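Local coordinates for protein alpha-1,3-glucanase (Streptomyces thermodiastaticus, PDB 7C7D) that probably hydrolyses the alpha-1,3-glycosidic linkages of alpha-1,3-glucan, as a thermostable glycosidase of family GH87, at residues Val101-Arg107 against Val190-Phe195; Asn110-Tyr116 against Asp163-Leu169. All coordinates share one frame; numbering follows the deposited sequence.

Contact 1: Val101-Arg107 against Val190-Phe195; sequences VEFTVPR and VDVADF. With CA (calcium ion), chain C.
Phe-103 and Phe-195 meet in the core of a beta-sandwich, where strands 100-104 and 188-196 belong to the two facing sheets. The short strand axes run 9.8 Å apart at 37°, too far for backbone pairing, so mostly side chains meet. Packing is tightest around the two rings. Phe-195 turns its edge toward the face of Phe-103 in an offset edge-to-face pair, with centroids 5.8 Å apart and planes at 63°; its CZ reaches Phe-103 CB at 3.6 Å. With CG anti to the carbonyl carbon (chi1 -69°), the Phe-103 ring reaches toward the facing strand, and Ala-193 CB sits over one of its faces, 4.0 Å from the centroid. Pro-106 adds an off-centre CH-pi contact, its CD 3.6 Å from Phe-195 CD1. Toward partly exposed Pro-106 and Arg-107 the contact thins: Arg-107 bends and passes CD by the Phe-195 carbonyl, its NH2 hydrogen-bonded to Thr-60. At the other end, Val-101 CG1 and Val-190 CG1 approach only to 4.4 Å. Beyond Val-190, Asp-191 turns away from the core to a calcium ion shared with Glu-63, Glu-65, Ser-88 and Gln-91, binding it through OD1 at 2.3 Å and backbone O at 2.6 Å.

Contact 2: Asn110-Tyr116 against Asp163-Leu169; sequences NALTVAY and DNTRLLL
The Tyr-116 ring has Val-114 O and Thr-165 N at its edge, in plane, while Thr-165 CG2 approaches CE1 obliquely at 3.6 Å. CG lies between the backbone N and the carbonyl carbon (chi1 72°), which lays the ring alongside Asp-163, ring and carboxylate planes 74° apart. Tyr-116 OH comes within 2.6 Å of Asp-163 OD2 and accepts a hydrogen bond from Thr-142 N; Asp-163 OD1 is hydrogen-bonded to His-326. A leucine in place of Tyr-116 would probably leave Thr-142 N without this acceptor and Asp-163 OD2 without its hydroxyl neighbour. Between the strands runs an antiparallel ladder, its hydrogen-bonded pairs Leu-112 with Leu-167, Val-114 with Thr-165 and Tyr-116 with Asp-163. Leu-169 N closes the end on Asn-110 O, 37° out of the carbonyl plane, where Asn-110 and Ala-111 form a classic bulge against Glu-196. On the sheet face away from Tyr-116, Asn-164 OD1 lies 3.5 Å from Ala-115 CB and is hydrogen-bonded to Arg-372; Arg-166 donates from NH2 to Ser-266 O and makes cation-pi contacts with Trp-267 and Trp-323. Strand 109-117 is flanked by 163-169 and 188-196, with Leu-139 and Leu-181 of the facing sheet packed on Val-114.

From the N terminus, the chain first lays down 101-107 in one sheet of the sandwich, turns a corner at Asn-110 and enters the other sheet as 110-116. Strands 123-130 and 133-142 return it to the first sheet before 163-169 pairs back on 110-116, closing the inner loop of 46 residues at contact 2. After strand 178-183, segment 190-195 comes in beside 110-116 and faces 101-107, so contact 1 closes the wider loop around contact 2. The loops nest and do not cross. Contact 1 joins the two layers; contact 2 pairs two neighbouring strands within one of them. They meet along 110-116, where Asp-194 N probably hydrogen-bonds Thr-113 O at 2.7 Å.

Contact 1: Val101-Arg107 against Val190-Phe195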
loop_
_atom_site.group_PDB
_atom_site.type_symbol
_atom_site.label_atom_id
_atom_site.label_comp_id
_atom_site.label_asym_id
_atom_site.label_seq_id
_atom_site.Cartn_x
_atom_site.Cartn_y
_atom_site.Cartn_z
ATOM N N VAL A 101 -15.647 7.650 -20.521
ATOM C CA VAL A 101 -14.365 7.048 -20.828
ATOM C C VAL A 101 -14.639 5.603 -21.204
ATOM O O VAL A 101 -15.362 4.898 -20.493
ATOM C CB VAL A 101 -13.363 7.178 -19.664
ATOM C CG1 VAL A 101 -13.940 6.617 -18.385
ATOM C CG2 VAL A 101 -12.057 6.485 -20.009
ATOM N N GLU A 102 -14.132 5.195 -22.361
ATOM C CA GLU A 102 -14.432 3.896 -22.948
ATOM C C GLU A 102 -13.172 3.048 -22.870
ATOM O O GLU A 102 -12.186 3.326 -23.563
ATOM C CB GLU A 102 -14.870 4.074 -24.399
ATOM C CG GLU A 102 -15.235 2.789 -25.099
ATOM C CD GLU A 102 -15.753 3.034 -26.500
ATOM O OE1 GLU A 102 -15.996 4.210 -26.847
ATOM O OE2 GLU A 102 -15.925 2.052 -27.247
ATOM N N PHE A 103 -13.204 2.025 -22.025
ATOM C CA PHE A 103 -12.069 1.142 -21.828
ATOM C C PHE A 103 -12.165 -0.045 -22.769
ATOM O O PHE A 103 -13.243 -0.608 -22.973
ATOM C CB PHE A 103 -12.069 0.600 -20.399
ATOM C CG PHE A 103 -11.772 1.628 -19.349
ATOM C CD1 PHE A 103 -10.471 1.866 -18.944
ATOM C CD2 PHE A 103 -12.794 2.337 -18.749
ATOM C CE1 PHE A 103 -10.196 2.807 -17.971
ATOM C CE2 PHE A 103 -12.526 3.277 -17.775
ATOM C CZ PHE A 103 -11.227 3.511 -17.384
ATOM N N THR A 104 -11.027 -0.441 -23.320
ATOM C CA THR A 104 -10.924 -1.730 -23.985
ATOM C C THR A 104 -10.567 -2.767 -22.928
ATOM O O THR A 104 -9.553 -2.635 -22.233
ATOM C CB THR A 104 -9.889 -1.692 -25.105
ATOM O OG1 THR A 104 -10.341 -0.793 -26.125
ATOM C CG2 THR A 104 -9.716 -3.081 -25.709
ATOM N N VAL A 105 -11.419 -3.775 -22.789
ATOM C CA VAL A 105 -11.244 -4.789 -21.747
ATOM C C VAL A 105 -9.940 -5.544 -21.991
ATOM O O VAL A 105 -9.702 -6.021 -23.117
ATOM C CB VAL A 105 -12.453 -5.740 -21.748
ATOM C CG1 VAL A 105 -12.229 -6.897 -20.823
ATOM C CG2 VAL A 105 -13.709 -4.977 -21.354
ATOM N N PRO A 106 -9.055 -5.660 -20.996
ATOM C CA PRO A 106 -7.747 -6.290 -21.221
ATOM C C PRO A 106 -7.721 -7.802 -21.062
ATOM O O PRO A 106 -6.734 -8.428 -21.477
ATOM C CB PRO A 106 -6.885 -5.633 -20.132
ATOM C CG PRO A 106 -7.848 -5.446 -18.999
ATOM C CD PRO A 106 -9.153 -5.053 -19.656
ATOM N N ARG A 107 -8.763 -8.401 -20.493
ATOM C CA ARG A 107 -8.777 -9.821 -20.160
ATOM C C ARG A 107 -10.206 -10.192 -19.797
ATOM O O ARG A 107 -11.048 -9.324 -19.562
ATOM C CB ARG A 107 -7.877 -10.100 -18.958
ATOM C CG ARG A 107 -8.457 -9.528 -17.666
ATOM C CD ARG A 107 -7.475 -9.591 -16.527
ATOM N NE ARG A 107 -7.350 -10.938 -15.981
ATOM C CZ ARG A 107 -6.312 -11.348 -15.263
ATOM N NH1 ARG A 107 -6.273 -12.588 -14.798
ATOM N NH2 ARG A 107 -5.312 -10.513 -15.010
ATOM N N VAL A 190 -11.808 10.126 -13.215
ATOM C CA VAL A 190 -11.536 8.693 -13.244
ATOM C C VAL A 190 -10.040 8.472 -13.411
ATOM O O VAL A 190 -9.427 8.988 -14.353
ATOM C CB VAL A 190 -12.331 8.006 -14.368
ATOM C CG1 VAL A 190 -12.072 6.506 -14.358
ATOM C CG2 VAL A 190 -13.829 8.291 -14.212
ATOM N N ASP A 191 -9.453 7.691 -12.507
ATOM C CA ASP A 191 -8.007 7.477 -12.501
ATOM C C ASP A 191 -7.604 6.211 -13.259
ATOM O O ASP A 191 -6.757 6.254 -14.162
ATOM C CB ASP A 191 -7.544 7.401 -11.045
ATOM C CG ASP A 191 -6.057 7.175 -10.909
ATOM O OD1 ASP A 191 -5.322 7.286 -11.926
ATOM O OD2 ASP A 191 -5.618 6.895 -9.768
ATOM N N VAL A 192 -8.186 5.077 -12.875
ATOM C CA VAL A 192 -7.764 3.763 -13.351
ATOM C C VAL A 192 -8.911 2.810 -13.048
ATOM O O VAL A 192 -9.649 2.998 -12.077
ATOM C CB VAL A 192 -6.429 3.333 -12.680
ATOM C CG1 VAL A 192 -6.502 3.399 -11.152
ATOM C CG2 VAL A 192 -5.989 1.941 -13.155
ATOM N N ALA A 193 -9.081 1.801 -13.896
ATOM C CA ALA A 193 -10.100 0.781 -13.702
ATOM C C ALA A 193 -9.451 -0.595 -13.693
ATOM O O ALA A 193 -8.553 -0.872 -14.496
ATOM C CB ALA A 193 -11.163 0.847 -14.805
ATOM N N ASP A 194 -9.905 -1.454 -12.783
ATOM C CA ASP A 194 -9.403 -2.817 -12.647
ATOM C C ASP A 194 -10.468 -3.783 -13.151
ATOM O O ASP A 194 -11.636 -3.691 -12.755
ATOM C CB ASP A 194 -9.090 -3.162 -11.186
ATOM C CG ASP A 194 -8.198 -2.142 -10.498
ATOM O OD1 ASP A 194 -7.367 -1.489 -11.159
ATOM O OD2 ASP A 194 -8.332 -2.008 -9.263
ATOM N N PHE A 195 -10.065 -4.719 -14.010
ATOM C CA PHE A 195 -10.968 -5.694 -14.607
ATOM C C PHE A 195 -10.614 -7.065 -14.052
ATOM O O PHE A 195 -9.506 -7.557 -14.281
ATOM C CB PHE A 195 -10.832 -5.649 -16.128
ATOM C CG PHE A 195 -11.288 -4.349 -16.719
ATOM C CD1 PHE A 195 -10.429 -3.260 -16.800
ATOM C CD2 PHE A 195 -12.594 -4.198 -17.147
ATOM C CE1 PHE A 195 -10.857 -2.057 -17.332
ATOM C CE2 PHE A 195 -13.032 -2.994 -17.672
ATOM C CZ PHE A 195 -12.164 -1.922 -17.764
HETATM CA CA CA C . -4.377 7.246 -13.990
#

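Contact 2: Asn110-Tyr116 against Asp163-Leu169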
loop_
_atom_site.group_PDB
_atom_site.type_symbol
_atom_site.label_atom_id
_atom_site.label_comp_id
_atom_site.label_asym_id
_atom_site.label_seq_id
_atom_site.Cartn_x
_atom_site.Cartn_y
_atom_site.Cartn_z
ATOM N N ASN A 110 -15.564 -10.211 -15.074
ATOM C CA ASN A 110 -16.973 -10.076 -14.734
ATOM C C ASN A 110 -17.172 -9.069 -13.612
ATOM O O ASN A 110 -18.276 -8.973 -13.064
ATOM C CB ASN A 110 -17.590 -11.429 -14.350
ATOM C CG ASN A 110 -16.939 -12.048 -13.120
ATOM O OD1 ASN A 110 -15.970 -11.520 -12.575
ATOM N ND2 ASN A 110 -17.475 -13.182 -12.679
ATOM N N ALA A 111 -16.127 -8.331 -13.255
ATOM C CA ALA A 111 -16.169 -7.415 -12.131
ATOM C C ALA A 111 -15.286 -6.216 -12.442
ATOM O O ALA A 111 -14.326 -6.312 -13.217
ATOM C CB ALA A 111 -15.713 -8.098 -10.840
ATOM N N LEU A 112 -15.619 -5.092 -11.819
ATOM C CA LEU A 112 -14.986 -3.819 -12.120
ATOM C C LEU A 112 -14.733 -3.066 -10.823
ATOM O O LEU A 112 -15.641 -2.943 -9.999
ATOM C CB LEU A 112 -15.933 -3.005 -13.008
ATOM C CG LEU A 112 -15.545 -1.583 -13.379
ATOM C CD1 LEU A 112 -14.267 -1.598 -14.192
ATOM C CD2 LEU A 112 -16.670 -0.931 -14.162
ATOM N N THR A 113 -13.506 -2.579 -10.639
ATOM C CA THR A 113 -13.186 -1.634 -9.574
ATOM C C THR A 113 -12.620 -0.377 -10.212
ATOM O O THR A 113 -11.748 -0.464 -11.082
ATOM C CB THR A 113 -12.173 -2.218 -8.584
ATOM O OG1 THR A 113 -12.696 -3.429 -8.029
ATOM C CG2 THR A 113 -11.889 -1.235 -7.452
ATOM N N VAL A 114 -13.114 0.786 -9.796
ATOM C CA VAL A 114 -12.722 2.058 -10.391
ATOM C C VAL A 114 -12.197 2.983 -9.305
ATOM O O VAL A 114 -12.879 3.217 -8.300
ATOM C CB VAL A 114 -13.901 2.718 -11.124
ATOM C CG1 VAL A 114 -13.471 4.045 -11.732
ATOM C CG2 VAL A 114 -14.439 1.790 -12.198
ATOM N N ALA A 115 -10.993 3.512 -9.505
ATOM C CA ALA A 115 -10.449 4.552 -8.640
ATOM C C ALA A 115 -10.816 5.907 -9.233
ATOM O O ALA A 115 -10.601 6.149 -10.423
ATOM C CB ALA A 115 -8.930 4.412 -8.524
ATOM N N TYR A 116 -11.375 6.784 -8.405
ATOM C CA TYR A 116 -11.980 8.011 -8.902
ATOM C C TYR A 116 -11.960 9.044 -7.783
ATOM O O TYR A 116 -11.761 8.714 -6.612
ATOM C CB TYR A 116 -13.440 7.758 -9.319
ATOM C CG TYR A 116 -14.277 7.550 -8.080
ATOM C CD1 TYR A 116 -14.332 6.304 -7.457
ATOM C CD2 TYR A 116 -14.925 8.621 -7.463
ATOM C CE1 TYR A 116 -15.025 6.124 -6.270
ATOM C CE2 TYR A 116 -15.603 8.447 -6.273
ATOM C CZ TYR A 116 -15.660 7.204 -5.689
ATOM O OH TYR A 116 -16.352 7.024 -4.516
ATOM N N ASP A 163 -10.909 7.391 -4.233
ATOM C CA ASP A 163 -11.673 6.349 -3.574
ATOM C C ASP A 163 -11.861 5.261 -4.619
ATOM O O ASP A 163 -11.675 5.501 -5.813
ATOM C CB ASP A 163 -13.031 6.916 -3.138
ATOM C CG ASP A 163 -13.827 5.956 -2.310
ATOM O OD1 ASP A 163 -13.243 5.374 -1.379
ATOM O OD2 ASP A 163 -15.045 5.808 -2.587
ATOM N N ASN A 164 -12.233 4.066 -4.168
ATOM C CA ASN A 164 -12.457 2.939 -5.062
ATOM C C ASN A 164 -13.891 2.461 -4.925
ATOM O O ASN A 164 -14.388 2.257 -3.810
ATOM C CB ASN A 164 -11.474 1.802 -4.787
ATOM C CG ASN A 164 -10.080 2.119 -5.294
ATOM O OD1 ASN A 164 -9.707 1.723 -6.395
ATOM N ND2 ASN A 164 -9.314 2.866 -4.502
ATOM N N THR A 165 -14.548 2.283 -6.059
ATOM C CA THR A 165 -15.911 1.791 -6.098
ATOM C C THR A 165 -15.950 0.574 -7.011
ATOM O O THR A 165 -15.249 0.529 -8.028
ATOM C CB THR A 165 -16.865 2.903 -6.563
ATOM O OG1 THR A 165 -18.209 2.426 -6.516
ATOM C CG2 THR A 165 -16.529 3.383 -7.976
ATOM N N ARG A 166 -16.738 -0.430 -6.632
ATOM C CA ARG A 166 -16.723 -1.704 -7.336
ATOM C C ARG A 166 -18.131 -2.156 -7.688
ATOM O O ARG A 166 -19.119 -1.745 -7.074
ATOM C CB ARG A 166 -16.007 -2.797 -6.529
ATOM C CG ARG A 166 -16.775 -3.288 -5.312
ATOM C CD ARG A 166 -16.039 -4.422 -4.601
ATOM N NE ARG A 166 -16.785 -4.905 -3.443
ATOM C CZ ARG A 166 -16.467 -5.982 -2.732
ATOM N NH1 ARG A 166 -15.412 -6.716 -3.060
ATOM N NH2 ARG A 166 -17.219 -6.336 -1.698
ATOM N N LEU A 167 -18.203 -3.047 -8.674
ATOM C CA LEU A 167 -19.479 -3.562 -9.144
ATOM C C LEU A 167 -19.236 -4.881 -9.858
ATOM O O LEU A 167 -18.336 -4.973 -10.700
ATOM C CB LEU A 167 -20.097 -2.560 -10.125
ATOM C CG LEU A 167 -21.552 -2.699 -10.561
ATOM C CD1 LEU A 167 -22.446 -3.001 -9.372
ATOM C CD2 LEU A 167 -21.993 -1.426 -11.263
ATOM N N LEU A 168 -20.024 -5.896 -9.515
ATOM C CA LEU A 168 -20.113 -7.071 -10.368
ATOM C C LEU A 168 -20.869 -6.680 -11.631
ATOM O O LEU A 168 -21.908 -6.017 -11.561
ATOM C CB LEU A 168 -20.858 -8.196 -9.647
ATOM C CG LEU A 168 -20.148 -8.850 -8.458
ATOM C CD1 LEU A 168 -21.110 -9.721 -7.660
ATOM C CD2 LEU A 168 -18.948 -9.664 -8.915
ATOM N N LEU A 169 -20.343 -7.073 -12.792
ATOM C CA LEU A 169 -20.954 -6.629 -14.042
ATOM C C LEU A 169 -22.253 -7.358 -14.364
ATOM O O LEU A 169 -23.028 -6.868 -15.192
ATOM C CB LEU A 169 -19.969 -6.764 -15.204
ATOM C CG LEU A 169 -18.738 -5.855 -15.150
ATOM C CD1 LEU A 169 -17.759 -6.223 -16.255
ATOM C CD2 LEU A 169 -19.126 -4.388 -15.235
#